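Local structure of adapter protein MecA 1 (Bacillus subtilis, 3JTP) at residues A[45-50]-A[57-62]. The protein acts as an adaptor that delivers unfolded, aggregated and specific target proteins such as ComK to the ClpC protease, which its C-terminal domain contacts. The protein carries 3 engineered substitutions. Numbering follows the deposited sequence.
Engineered in segment 45-50: Asp49 (natural residue Asn). Engineered in segment 57-62: Met62 (natural residue Leu).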
loop_
_atom_site.group_PDB
_atom_site.type_symbol
_atom_site.label_atom_id
_atom_site.label_comp_id
_atom_site.label_asym_id
_atom_site.label_seq_id
_atom_site.Cartn_x
_atom_site.Cartn_y
_atom_site.Cartn_z
ATOM N N VAL A 45 2.775 4.182 1.365
ATOM C CA VAL A 45 1.570 4.991 1.198
ATOM C C VAL A 45 1.753 6.457 1.571
ATOM O O VAL A 45 1.908 6.787 2.751
ATOM C CB VAL A 45 0.419 4.446 2.027
ATOM C CG1 VAL A 45 -0.800 5.363 1.886
ATOM C CG2 VAL A 45 0.093 3.055 1.571
ATOM N N ASP A 46 1.708 7.328 0.568
ATOM C CA ASP A 46 1.869 8.759 0.783
ATOM C C ASP A 46 0.559 9.481 0.560
ATOM O O ASP A 46 0.112 9.642 -0.579
ATOM C CB ASP A 46 2.929 9.339 -0.153
ATOM C CG ASP A 46 3.258 10.792 0.173
ATOM O OD1 ASP A 46 2.672 11.321 1.149
ATOM O OD2 ASP A 46 4.101 11.400 -0.538
ATOM N N PHE A 47 -0.054 9.910 1.656
ATOM C CA PHE A 47 -1.279 10.688 1.593
ATOM C C PHE A 47 -0.965 12.172 1.338
ATOM O O PHE A 47 -1.776 13.043 1.645
ATOM C CB PHE A 47 -2.040 10.543 2.908
ATOM C CG PHE A 47 -2.583 9.157 3.160
ATOM C CD1 PHE A 47 -3.703 8.700 2.483
ATOM C CD2 PHE A 47 -1.986 8.322 4.097
ATOM C CE1 PHE A 47 -4.218 7.434 2.726
ATOM C CE2 PHE A 47 -2.501 7.045 4.347
ATOM C CZ PHE A 47 -3.618 6.603 3.659
ATOM N N CYS A 48 0.208 12.432 0.757
ATOM C CA CYS A 48 0.814 13.769 0.692
ATOM C C CYS A 48 -0.076 14.897 1.196
ATOM O O CYS A 48 0.116 15.392 2.311
ATOM C CB CYS A 48 1.345 14.077 -0.714
ATOM S SG CYS A 48 0.110 14.010 -2.016
ATOM N N ASP A 49 -1.036 15.306 0.367
ATOM C CA ASP A 49 -2.006 16.323 0.759
ATOM C C ASP A 49 -3.432 15.768 0.692
ATOM O O ASP A 49 -4.019 15.605 -0.379
ATOM C CB ASP A 49 -1.851 17.611 -0.070
ATOM C CG ASP A 49 -2.812 17.680 -1.246
ATOM O OD1 ASP A 49 -4.013 17.944 -1.017
ATOM O OD2 ASP A 49 -2.367 17.485 -2.399
ATOM N N MET A 50 -3.960 15.447 1.862
ATOM C CA MET A 50 -5.332 15.023 2.021
ATOM C C MET A 50 -5.665 15.654 3.357
ATOM O O MET A 50 -4.809 16.299 3.962
ATOM C CB MET A 50 -5.394 13.501 2.099
ATOM C CG MET A 50 -6.439 12.852 1.214
ATOM S SD MET A 50 -5.861 11.249 0.604
ATOM C CE MET A 50 -4.527 11.807 -0.429
ATOM N N ASN A 57 -10.270 7.788 7.706
ATOM C CA ASN A 57 -11.147 6.747 7.207
ATOM C C ASN A 57 -10.484 5.873 6.140
ATOM O O ASN A 57 -10.819 4.699 5.991
ATOM C CB ASN A 57 -12.432 7.383 6.679
ATOM C CG ASN A 57 -12.970 8.455 7.621
ATOM O OD1 ASN A 57 -13.385 8.158 8.750
ATOM N ND2 ASN A 57 -12.956 9.711 7.165
ATOM N N GLN A 58 -9.544 6.459 5.405
ATOM C CA GLN A 58 -8.792 5.769 4.359
ATOM C C GLN A 58 -7.817 4.763 4.976
ATOM O O GLN A 58 -7.802 3.574 4.629
ATOM C CB GLN A 58 -8.026 6.815 3.555
ATOM C CG GLN A 58 -7.713 6.444 2.129
ATOM C CD GLN A 58 -7.731 7.648 1.197
ATOM O OE1 GLN A 58 -8.785 8.224 0.917
ATOM N NE2 GLN A 58 -6.566 8.024 0.704
ATOM N N LEU A 59 -7.009 5.251 5.909
ATOM C CA LEU A 59 -6.070 4.403 6.622
ATOM C C LEU A 59 -6.778 3.222 7.260
ATOM O O LEU A 59 -6.322 2.088 7.142
ATOM C CB LEU A 59 -5.340 5.200 7.705
ATOM C CG LEU A 59 -4.223 4.434 8.410
ATOM C CD1 LEU A 59 -3.273 3.878 7.360
ATOM C CD2 LEU A 59 -3.478 5.335 9.386
ATOM N N SER A 60 -7.895 3.499 7.932
ATOM C CA SER A 60 -8.596 2.488 8.720
ATOM C C SER A 60 -9.114 1.320 7.874
ATOM O O SER A 60 -9.215 0.197 8.367
ATOM C CB SER A 60 -9.745 3.110 9.517
ATOM O OG SER A 60 -10.861 3.374 8.676
ATOM N N ILE A 61 -9.443 1.573 6.609
ATOM C CA ILE A 61 -9.799 0.465 5.726
ATOM C C ILE A 61 -8.555 -0.259 5.251
ATOM O O ILE A 61 -8.537 -1.491 5.176
ATOM C CB ILE A 61 -10.635 0.906 4.524
ATOM C CG1 ILE A 61 -12.057 1.234 4.977
ATOM C CG2 ILE A 61 -10.672 -0.196 3.466
ATOM C CD1 ILE A 61 -12.798 2.121 4.008
ATOM N N MET A 62 -7.504 0.499 4.947
ATOM C CA MET A 62 -6.255 -0.119 4.546
ATOM C C MET A 62 -5.835 -1.099 5.626
ATOM O O MET A 62 -5.338 -2.178 5.323
ATOM C CB MET A 62 -5.163 0.928 4.290
ATOM C CG MET A 62 -5.240 1.616 2.927
ATOM S SD MET A 62 -3.975 2.892 2.761
ATOM C CE MET A 62 -3.756 2.998 1.029
#
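Phe47, the first residue after strand 40-46, turns its ring toward Gln58 and Met62, side chains one turn apart on helix 54-65; the end of the strand and the loop after it thus pack against this helix in the antiparallel-sheet, ClpC-interacting C-terminal domain. A large flat ring suits the place, because its outer rim can meet both residues at once. Gln58 lies along that rim: its CG is 3.7 Å from Phe47 CE1, and its NE2 reaches the ring edge in the ring plane, 3.2 Å from the same CE1, with amide and ring planes turned 45° apart. With CG anti to the backbone N (chi1 -153°), the glutamine chain leaves the helix toward the loop and bends at chi2 to bring NE2 also within 3.3 Å of Met50 SD, the two chains crossing at about a right angle. Flexible methylenes ending in a polar amide fit this partly exposed border between core and loop. Cut back to an alanine here, the Gln58 side chain would probably leave the Phe47 edge without its NE2 contact and the Met50 sulfur without its amide neighbour.

One turn on, the engineered Met62 makes a Met-aromatic contact, its SD standing obliquely 3.8 Å from Phe47 CZ. Leu59 adds looser apolar contact beside the ring. Val45, a direct partner of Met62, also lays CG1 over one face of the Phe47 ring, offset toward its rim; beta-branched valine suits an extended strand, and its two methyls offer a buried apolar surface. In the next shell, Val55 touches Phe47, Phe9 meets Leu59, and Leu11 borders both Val45 and Met62. Extended beyond CG, the Met62 chain meets Val45 tip to tip, its CE methyl 3.9 Å from Val45 CG1.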